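PDB 4HR6: lectin from Trichosanthes anguina, which probably binds carbohydrate, as a nontoxic three-chain homologue of the type II ribosome-inactivating proteins with a beta-trefoil lectin part. Local coordinates for residues V109-M113 / V114-S118; S118-R121 / F122-Q125; L141-V144 / S145-N149. All coordinates share one frame; numbering follows the deposited sequence.

Overall arrangement
All three contacts are local, each running along or between helices of the ribosome-inactivating domain. Contact 1 is the most central, about 4 Å between its centre and that of the chain, and is a largely apolar run on helix 103-119, with Gln-112 and Glu-116 among it and a wider turn in its backbone. Contact 2 shares Ser-118 with it and joins that helix to helix 121-132; it is buried through its aromatic rings, while Arg-121 and Glu-124 lie partly exposed. Contact 3, on helix 141-159, is mostly buried but reaches the surface at Asp-148. Phe-122 of contact 2 packs on Ala-142, Ile-143 and Leu-146 of contact 3, whereas contacts 1 and 3 meet mainly through polar side chains.

Contact 1 (V109-M113 / V114-S118); sequences VIIQM and VLEAS
Ile-111 O receives two amides from the following turn. Glu-116 N, five residues on, comes nearly straight to Ile-111 O at 3.0 Å (N-H...O 163°). Leu-115 N, four residues on, reaches Ile-111 O at 2.8 Å with a more bent bond (132°). Ala-117 N then bonds Gln-112 O at 3.1 Å, again five residues apart, whereas Val-114 N keeps the ordinary alpha-helical bond to Ile-110 O. The helix therefore widens into a pi-type turn here, and Met-113 O takes the hydroxyl of Tyr-13 of a neighbouring chain. Ser-118 uses its side chain as well as its amide on Val-114 O, with OG at 2.7 Å.

The end of helix 103-119 and the residue after it read EASKF, which resembles the EAxRF motif of active ribosome-inactivating proteins; Lys-119 stands at the usual arginine position and forms a salt bridge with Glu-116 OE2.

Apolar contacts run along the helix sides. Ile-111 CG2 meets Leu-115 CD1 at 4.3 Å, and Ile-110 CG2 meets Val-114 CG2 at 4.4 Å. Ile-111 faces helix 67-74, Ile-110 helix 85-96, and Val-114 Phe-16 of a neighbouring chain, buried flanks that suit branched apolar residues.

Of the polar chains, Glu-116 has its CG set by chi1 (-57°) over the preceding turn, 3.7 Å from Gln-112 CA; the bend at chi2 then directs the carboxylate. The Gln-112 amide reaches instead to Glu-147 through NE2.

Contact 2 (S118-R121 / F122-Q125); sequences SKFR and FIEQ
The ring of Phe-120 is met obliquely by the tip of Ile-123, whose CD1 lies 3.8 Å from CD2 of the ring. The two side chains run side by side in the same direction, and CD1 also touches Phe-120 CB at 4.0 Å; a ring and a branched aliphatic chain, both apolar, suit this buried junction. Beyond Ile-123, the Phe-120 ring meets Trp-150 with planes at about 75°. The Phe-122 ring leaves the turn because its CG stands opposite the backbone N (chi1 -178°), and it stacks on Tyr-264 of a neighbouring chain. At the edge of the Arg-121 guanidinium, in its plane, lies a water that accepts a weak bond from NE (3.4 Å) and donates to Glu-124 OE2 (2.8 Å). It thereby weakly links the opposite charges of Arg-121 NE and Glu-124 OE2, 5.2 Å apart.

Phe-120 alone separates the two helices: it is the first residue to leave helical angles after helix 103-119 and the N-cap of helix 121-132. Its extended psi of 124° turns the chain into the new helix. Phe-120 O accepts Glu-124 N at 3.0 Å and more weakly Ile-123 N. The next turn follows normally, with Gln-125 N on Arg-121 O at 2.9 Å.

Long, charged chains suit the outer side of this first turn, where they reach other subunits: Arg-121 NH2 bonds Ala-221 O of one neighbouring chain, and Glu-124 OE2 makes a salt bridge with Arg-21 of another.

Contact 3 (L141-V144 / S145-N149); sequences LAIV and SLEDN
Leu-141 O is held twice by Ser-145, once by its backbone N at 2.9 Å and once by OG at 2.7 Å. The serine can do this because chi1 (66°) places OG between its backbone N and carbonyl carbon, folded back over the preceding turn; a small hydroxyl residue fits so close to the helix backbone. Ala-142 has the smallest side chain of the turn, and the Leu-146 side chain packs on its carbonyl, CG 3.3 Å from Ala-142 O. Ile-143 follows: its carbonyl accepts Glu-147 N in a nearly straight bond (164°), while CG2, opposite the backbone N, touches Glu-147 OE2 at 3.4 Å. The two side chains cross at a slant, the aliphatic branch lying against a carboxylate drawn out by an extended chain. Of that carboxylate, OE2 is taken by Gln-112 of helix 103-119 and OE1 forms a salt bridge with Arg-78. Val-144 closes the first segment. Its carbonyl accepts Asp-148 N at 3.0 Å, and the two side chains run side by side in the same direction, bringing Val-144 CG1 within 3.5 Å of Asp-148 OD2. Asp-148 OD1 also pairs with Arg-78, so the acidic pair on this side gathers round one arginine, which would probably offset part of their charge.

Helix 141-159 packs on helix 121-132 and on strand 166-174: Ala-142, Ile-143 and Leu-146 form an apolar stripe against Phe-122 of the helix, while Leu-141, Ser-145 and Leu-146 face the strand at Leu-173 and Tyr-174.

Contact 1 (V109-M113 / V114-S118)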
loop_
_atom_site.group_PDB
_atom_site.type_symbol
_atom_site.label_atom_id
_atom_site.label_comp_id
_atom_site.label_asym_id
_atom_site.label_seq_id
_atom_site.Cartn_x
_atom_site.Cartn_y
_atom_site.Cartn_z
ATOM N N VAL B 109 -19.472 -1.781 -13.223
ATOM C CA VAL B 109 -18.428 -1.065 -13.934
ATOM C C VAL B 109 -18.083 0.256 -13.252
ATOM O O VAL B 109 -16.913 0.552 -12.964
ATOM C CB VAL B 109 -18.842 -0.812 -15.397
ATOM C CG1 VAL B 109 -17.811 0.037 -16.102
ATOM C CG2 VAL B 109 -19.031 -2.135 -16.142
ATOM N N ILE B 110 -19.115 1.055 -12.989
ATOM C CA ILE B 110 -18.934 2.404 -12.498
ATOM C C ILE B 110 -18.348 2.397 -11.084
ATOM O O ILE B 110 -17.417 3.135 -10.794
ATOM C CB ILE B 110 -20.262 3.182 -12.542
ATOM C CG1 ILE B 110 -20.613 3.527 -13.983
ATOM C CG2 ILE B 110 -20.160 4.460 -11.725
ATOM C CD1 ILE B 110 -22.082 3.761 -14.215
ATOM N N ILE B 111 -18.891 1.558 -10.214
ATOM C CA ILE B 111 -18.437 1.498 -8.841
ATOM C C ILE B 111 -16.945 1.140 -8.810
ATOM O O ILE B 111 -16.157 1.795 -8.138
ATOM C CB ILE B 111 -19.316 0.517 -8.010
ATOM C CG1 ILE B 111 -20.699 1.145 -7.788
ATOM C CG2 ILE B 111 -18.682 0.178 -6.674
ATOM C CD1 ILE B 111 -21.713 0.194 -7.209
ATOM N N GLN B 112 -16.553 0.132 -9.572
ATOM C CA GLN B 112 -15.157 -0.285 -9.571
ATOM C C GLN B 112 -14.232 0.778 -10.132
ATOM O O GLN B 112 -13.206 1.079 -9.541
ATOM C CB GLN B 112 -14.993 -1.591 -10.312
ATOM C CG GLN B 112 -15.598 -2.745 -9.552
ATOM C CD GLN B 112 -15.328 -4.053 -10.224
ATOM O OE1 GLN B 112 -16.009 -4.430 -11.180
ATOM N NE2 GLN B 112 -14.332 -4.758 -9.733
ATOM N N MET B 113 -14.621 1.376 -11.251
ATOM C CA MET B 113 -13.765 2.325 -11.943
ATOM C C MET B 113 -13.710 3.684 -11.275
ATOM O O MET B 113 -12.789 4.464 -11.558
ATOM C CB MET B 113 -14.203 2.488 -13.381
ATOM C CG MET B 113 -13.891 1.284 -14.241
ATOM S SD MET B 113 -14.364 1.486 -15.972
ATOM C CE MET B 113 -13.155 2.699 -16.519
ATOM N N VAL B 114 -14.652 3.976 -10.372
ATOM C CA VAL B 114 -14.650 5.264 -9.679
ATOM C C VAL B 114 -14.378 5.111 -8.177
ATOM O O VAL B 114 -13.420 5.685 -7.649
ATOM C CB VAL B 114 -15.982 6.012 -9.900
ATOM C CG1 VAL B 114 -15.991 7.304 -9.112
ATOM C CG2 VAL B 114 -16.183 6.307 -11.382
ATOM N N LEU B 115 -15.197 4.325 -7.480
ATOM C CA LEU B 115 -15.077 4.267 -6.042
ATOM C C LEU B 115 -13.927 3.362 -5.629
ATOM O O LEU B 115 -13.147 3.721 -4.772
ATOM C CB LEU B 115 -16.383 3.812 -5.383
ATOM C CG LEU B 115 -17.618 4.684 -5.586
ATOM C CD1 LEU B 115 -18.803 4.104 -4.812
ATOM C CD2 LEU B 115 -17.335 6.098 -5.125
ATOM N N GLU B 116 -13.827 2.181 -6.224
ATOM C CA GLU B 116 -12.796 1.242 -5.815
ATOM C C GLU B 116 -11.399 1.731 -6.236
ATOM O O GLU B 116 -10.415 1.543 -5.515
ATOM C CB GLU B 116 -13.112 -0.150 -6.350
ATOM C CG GLU B 116 -14.472 -0.701 -5.924
ATOM C CD GLU B 116 -14.619 -0.786 -4.433
ATOM O OE1 GLU B 116 -13.897 -1.589 -3.827
ATOM O OE2 GLU B 116 -15.433 -0.028 -3.851
ATOM N N ALA B 117 -11.325 2.392 -7.387
ATOM C CA ALA B 117 -10.081 3.029 -7.808
ATOM C C ALA B 117 -9.658 4.123 -6.845
ATOM O O ALA B 117 -8.458 4.333 -6.663
ATOM C CB ALA B 117 -10.219 3.602 -9.193
ATOM N N SER B 118 -10.626 4.841 -6.256
ATOM C CA SER B 118 -10.285 5.888 -5.298
ATOM C C SER B 118 -9.687 5.304 -4.019
ATOM O O SER B 118 -8.907 5.955 -3.343
ATOM C CB SER B 118 -11.510 6.735 -4.951
ATOM O OG SER B 118 -11.988 7.435 -6.101
#

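Contact 2 (S118-R121 / F122-Q125)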
loop_
_atom_site.group_PDB
_atom_site.type_symbol
_atom_site.label_atom_id
_atom_site.label_comp_id
_atom_site.label_asym_id
_atom_site.label_seq_id
_atom_site.Cartn_x
_atom_site.Cartn_y
_atom_site.Cartn_z
ATOM N N SER B 118 -10.626 4.841 -6.256
ATOM C CA SER B 118 -10.285 5.888 -5.298
ATOM C C SER B 118 -9.687 5.304 -4.019
ATOM O O SER B 118 -8.907 5.955 -3.343
ATOM C CB SER B 118 -11.510 6.735 -4.951
ATOM O OG SER B 118 -11.988 7.435 -6.101
ATOM N N LYS B 119 -10.079 4.082 -3.675
ATOM C CA LYS B 119 -9.641 3.462 -2.431
ATOM C C LYS B 119 -8.217 2.911 -2.539
ATOM O O LYS B 119 -7.486 2.879 -1.536
ATOM C CB LYS B 119 -10.578 2.317 -2.068
ATOM C CG LYS B 119 -12.002 2.714 -1.719
ATOM C CD LYS B 119 -12.859 1.463 -1.564
ATOM C CE LYS B 119 -14.272 1.782 -1.140
ATOM N NZ LYS B 119 -15.098 0.549 -1.141
ATOM N N PHE B 120 -7.855 2.437 -3.737
ATOM C CA PHE B 120 -6.622 1.689 -3.957
ATOM C C PHE B 120 -5.840 2.199 -5.185
ATOM O O PHE B 120 -6.371 2.212 -6.286
ATOM C CB PHE B 120 -6.921 0.214 -4.185
ATOM C CG PHE B 120 -7.542 -0.479 -3.009
ATOM C CD1 PHE B 120 -6.761 -0.913 -1.951
ATOM C CD2 PHE B 120 -8.919 -0.692 -2.959
ATOM C CE1 PHE B 120 -7.331 -1.559 -0.866
ATOM C CE2 PHE B 120 -9.498 -1.331 -1.877
ATOM C CZ PHE B 120 -8.700 -1.770 -0.828
ATOM N N ARG B 121 -4.577 2.573 -4.973
ATOM C CA ARG B 121 -3.651 2.945 -6.047
ATOM C C ARG B 121 -3.491 1.841 -7.090
ATOM O O ARG B 121 -3.481 2.115 -8.280
ATOM C CB ARG B 121 -2.290 3.344 -5.467
ATOM C CG ARG B 121 -2.313 4.653 -4.673
ATOM C CD ARG B 121 -0.944 5.358 -4.714
ATOM N NE ARG B 121 -0.999 6.678 -4.094
ATOM C CZ ARG B 121 -0.857 6.928 -2.785
ATOM N NH1 ARG B 121 -0.623 5.949 -1.910
ATOM N NH2 ARG B 121 -0.940 8.183 -2.341
ATOM N N PHE B 122 -3.459 0.586 -6.663
ATOM C CA PHE B 122 -3.337 -0.533 -7.595
ATOM C C PHE B 122 -4.493 -0.593 -8.600
ATOM O O PHE B 122 -4.294 -0.914 -9.788
ATOM C CB PHE B 122 -3.241 -1.851 -6.828
ATOM C CG PHE B 122 -3.059 -3.038 -7.703
ATOM C CD1 PHE B 122 -1.828 -3.300 -8.279
ATOM C CD2 PHE B 122 -4.111 -3.886 -7.975
ATOM C CE1 PHE B 122 -1.650 -4.399 -9.107
ATOM C CE2 PHE B 122 -3.945 -4.983 -8.804
ATOM C CZ PHE B 122 -2.705 -5.246 -9.364
ATOM N N ILE B 123 -5.696 -0.255 -8.135
ATOM C CA ILE B 123 -6.870 -0.287 -8.997
ATOM C C ILE B 123 -6.896 0.958 -9.868
ATOM O O ILE B 123 -7.165 0.885 -11.042
ATOM C CB ILE B 123 -8.191 -0.448 -8.193
ATOM C CG1 ILE B 123 -8.194 -1.796 -7.488
ATOM C CG2 ILE B 123 -9.405 -0.362 -9.117
ATOM C CD1 ILE B 123 -9.353 -1.971 -6.525
ATOM N N GLU B 124 -6.616 2.095 -9.289
ATOM C CA GLU B 124 -6.440 3.305 -10.073
ATOM C C GLU B 124 -5.479 3.081 -11.262
ATOM O O GLU B 124 -5.790 3.449 -12.400
ATOM C CB GLU B 124 -5.901 4.407 -9.187
ATOM C CG GLU B 124 -5.748 5.751 -9.886
ATOM C CD GLU B 124 -4.881 6.713 -9.103
ATOM O OE1 GLU B 124 -4.781 7.895 -9.509
ATOM O OE2 GLU B 124 -4.324 6.296 -8.068
ATOM N N GLN B 125 -4.322 2.485 -10.979
ATOM C CA GLN B 125 -3.296 2.272 -11.994
ATOM C C GLN B 125 -3.746 1.261 -13.037
ATOM O O GLN B 125 -3.514 1.459 -14.215
ATOM C CB GLN B 125 -1.948 1.852 -11.379
ATOM C CG GLN B 125 -0.783 1.845 -12.382
ATOM C CD GLN B 125 -0.559 3.202 -13.035
ATOM O OE1 GLN B 125 -0.325 4.184 -12.358
ATOM N NE2 GLN B 125 -0.661 3.260 -14.353
HETATM O O HOH W 1 -1.936 7.508 -7.225
#

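Contact 3 (L141-V144 / S145-N149)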
loop_
_atom_site.group_PDB
_atom_site.type_symbol
_atom_site.label_atom_id
_atom_site.label_comp_id
_atom_site.label_asym_id
_atom_site.label_seq_id
_atom_site.Cartn_x
_atom_site.Cartn_y
_atom_site.Cartn_z
ATOM N N LEU B 141 -8.024 -11.853 -9.183
ATOM C CA LEU B 141 -8.048 -11.926 -7.730
ATOM C C LEU B 141 -7.268 -10.823 -7.029
ATOM O O LEU B 141 -7.565 -10.474 -5.883
ATOM C CB LEU B 141 -7.531 -13.295 -7.280
ATOM C CG LEU B 141 -8.490 -14.441 -7.601
ATOM C CD1 LEU B 141 -7.838 -15.790 -7.356
ATOM C CD2 LEU B 141 -9.748 -14.308 -6.753
ATOM N N ALA B 142 -6.262 -10.281 -7.698
ATOM C CA ALA B 142 -5.541 -9.146 -7.168
ATOM C C ALA B 142 -6.493 -7.983 -6.868
ATOM O O ALA B 142 -6.478 -7.443 -5.773
ATOM C CB ALA B 142 -4.449 -8.714 -8.137
ATOM N N ILE B 143 -7.310 -7.605 -7.847
ATOM C CA ILE B 143 -8.255 -6.519 -7.678
ATOM C C ILE B 143 -9.394 -6.925 -6.726
ATOM O O ILE B 143 -9.684 -6.224 -5.780
ATOM C CB ILE B 143 -8.787 -6.038 -9.042
ATOM C CG1 ILE B 143 -7.641 -5.316 -9.781
ATOM C CG2 ILE B 143 -9.993 -5.125 -8.871
ATOM C CD1 ILE B 143 -7.967 -4.679 -11.113
ATOM N N VAL B 144 -10.009 -8.072 -6.972
ATOM C CA VAL B 144 -11.158 -8.516 -6.197
ATOM C C VAL B 144 -10.860 -8.654 -4.712
ATOM O O VAL B 144 -11.703 -8.280 -3.893
ATOM C CB VAL B 144 -11.738 -9.816 -6.773
ATOM C CG1 VAL B 144 -12.667 -10.504 -5.789
ATOM C CG2 VAL B 144 -12.489 -9.507 -8.059
ATOM N N SER B 145 -9.685 -9.177 -4.360
ATOM C CA SER B 145 -9.306 -9.364 -2.952
ATOM C C SER B 145 -9.116 -8.026 -2.220
ATOM O O SER B 145 -9.388 -7.920 -1.029
ATOM C CB SER B 145 -8.055 -10.254 -2.816
ATOM O OG SER B 145 -6.896 -9.645 -3.348
ATOM N N LEU B 146 -8.676 -7.000 -2.936
ATOM C CA LEU B 146 -8.609 -5.665 -2.370
ATOM C C LEU B 146 -10.020 -5.128 -2.110
ATOM O O LEU B 146 -10.300 -4.616 -1.033
ATOM C CB LEU B 146 -7.873 -4.718 -3.306
ATOM C CG LEU B 146 -6.383 -4.968 -3.534
ATOM C CD1 LEU B 146 -5.870 -4.024 -4.624
ATOM C CD2 LEU B 146 -5.605 -4.771 -2.252
ATOM N N GLU B 147 -10.908 -5.262 -3.093
ATOM C CA GLU B 147 -12.281 -4.761 -2.951
ATOM C C GLU B 147 -12.990 -5.409 -1.760
ATOM O O GLU B 147 -13.578 -4.724 -0.926
ATOM C CB GLU B 147 -13.077 -5.008 -4.232
ATOM C CG GLU B 147 -12.623 -4.148 -5.412
ATOM C CD GLU B 147 -13.301 -4.528 -6.717
ATOM O OE1 GLU B 147 -14.156 -5.425 -6.717
ATOM O OE2 GLU B 147 -12.976 -3.948 -7.763
ATOM N N ASP B 148 -12.905 -6.725 -1.687
ATOM C CA ASP B 148 -13.580 -7.485 -0.657
ATOM C C ASP B 148 -12.999 -7.277 0.755
ATOM O O ASP B 148 -13.701 -7.498 1.741
ATOM C CB ASP B 148 -13.567 -8.974 -1.010
ATOM C CG ASP B 148 -14.459 -9.311 -2.202
ATOM O OD1 ASP B 148 -15.292 -8.485 -2.627
ATOM O OD2 ASP B 148 -14.319 -10.428 -2.716
ATOM N N ASN B 149 -11.738 -6.863 0.865
ATOM C CA ASN B 149 -11.090 -6.702 2.188
ATOM C C ASN B 149 -10.877 -5.282 2.666
ATOM O O ASN B 149 -10.264 -5.078 3.707
ATOM C CB ASN B 149 -9.741 -7.421 2.187
ATOM C CG ASN B 149 -9.892 -8.919 2.277
ATOM O OD1 ASN B 149 -10.306 -9.435 3.294
ATOM N ND2 ASN B 149 -9.591 -9.611 1.214
#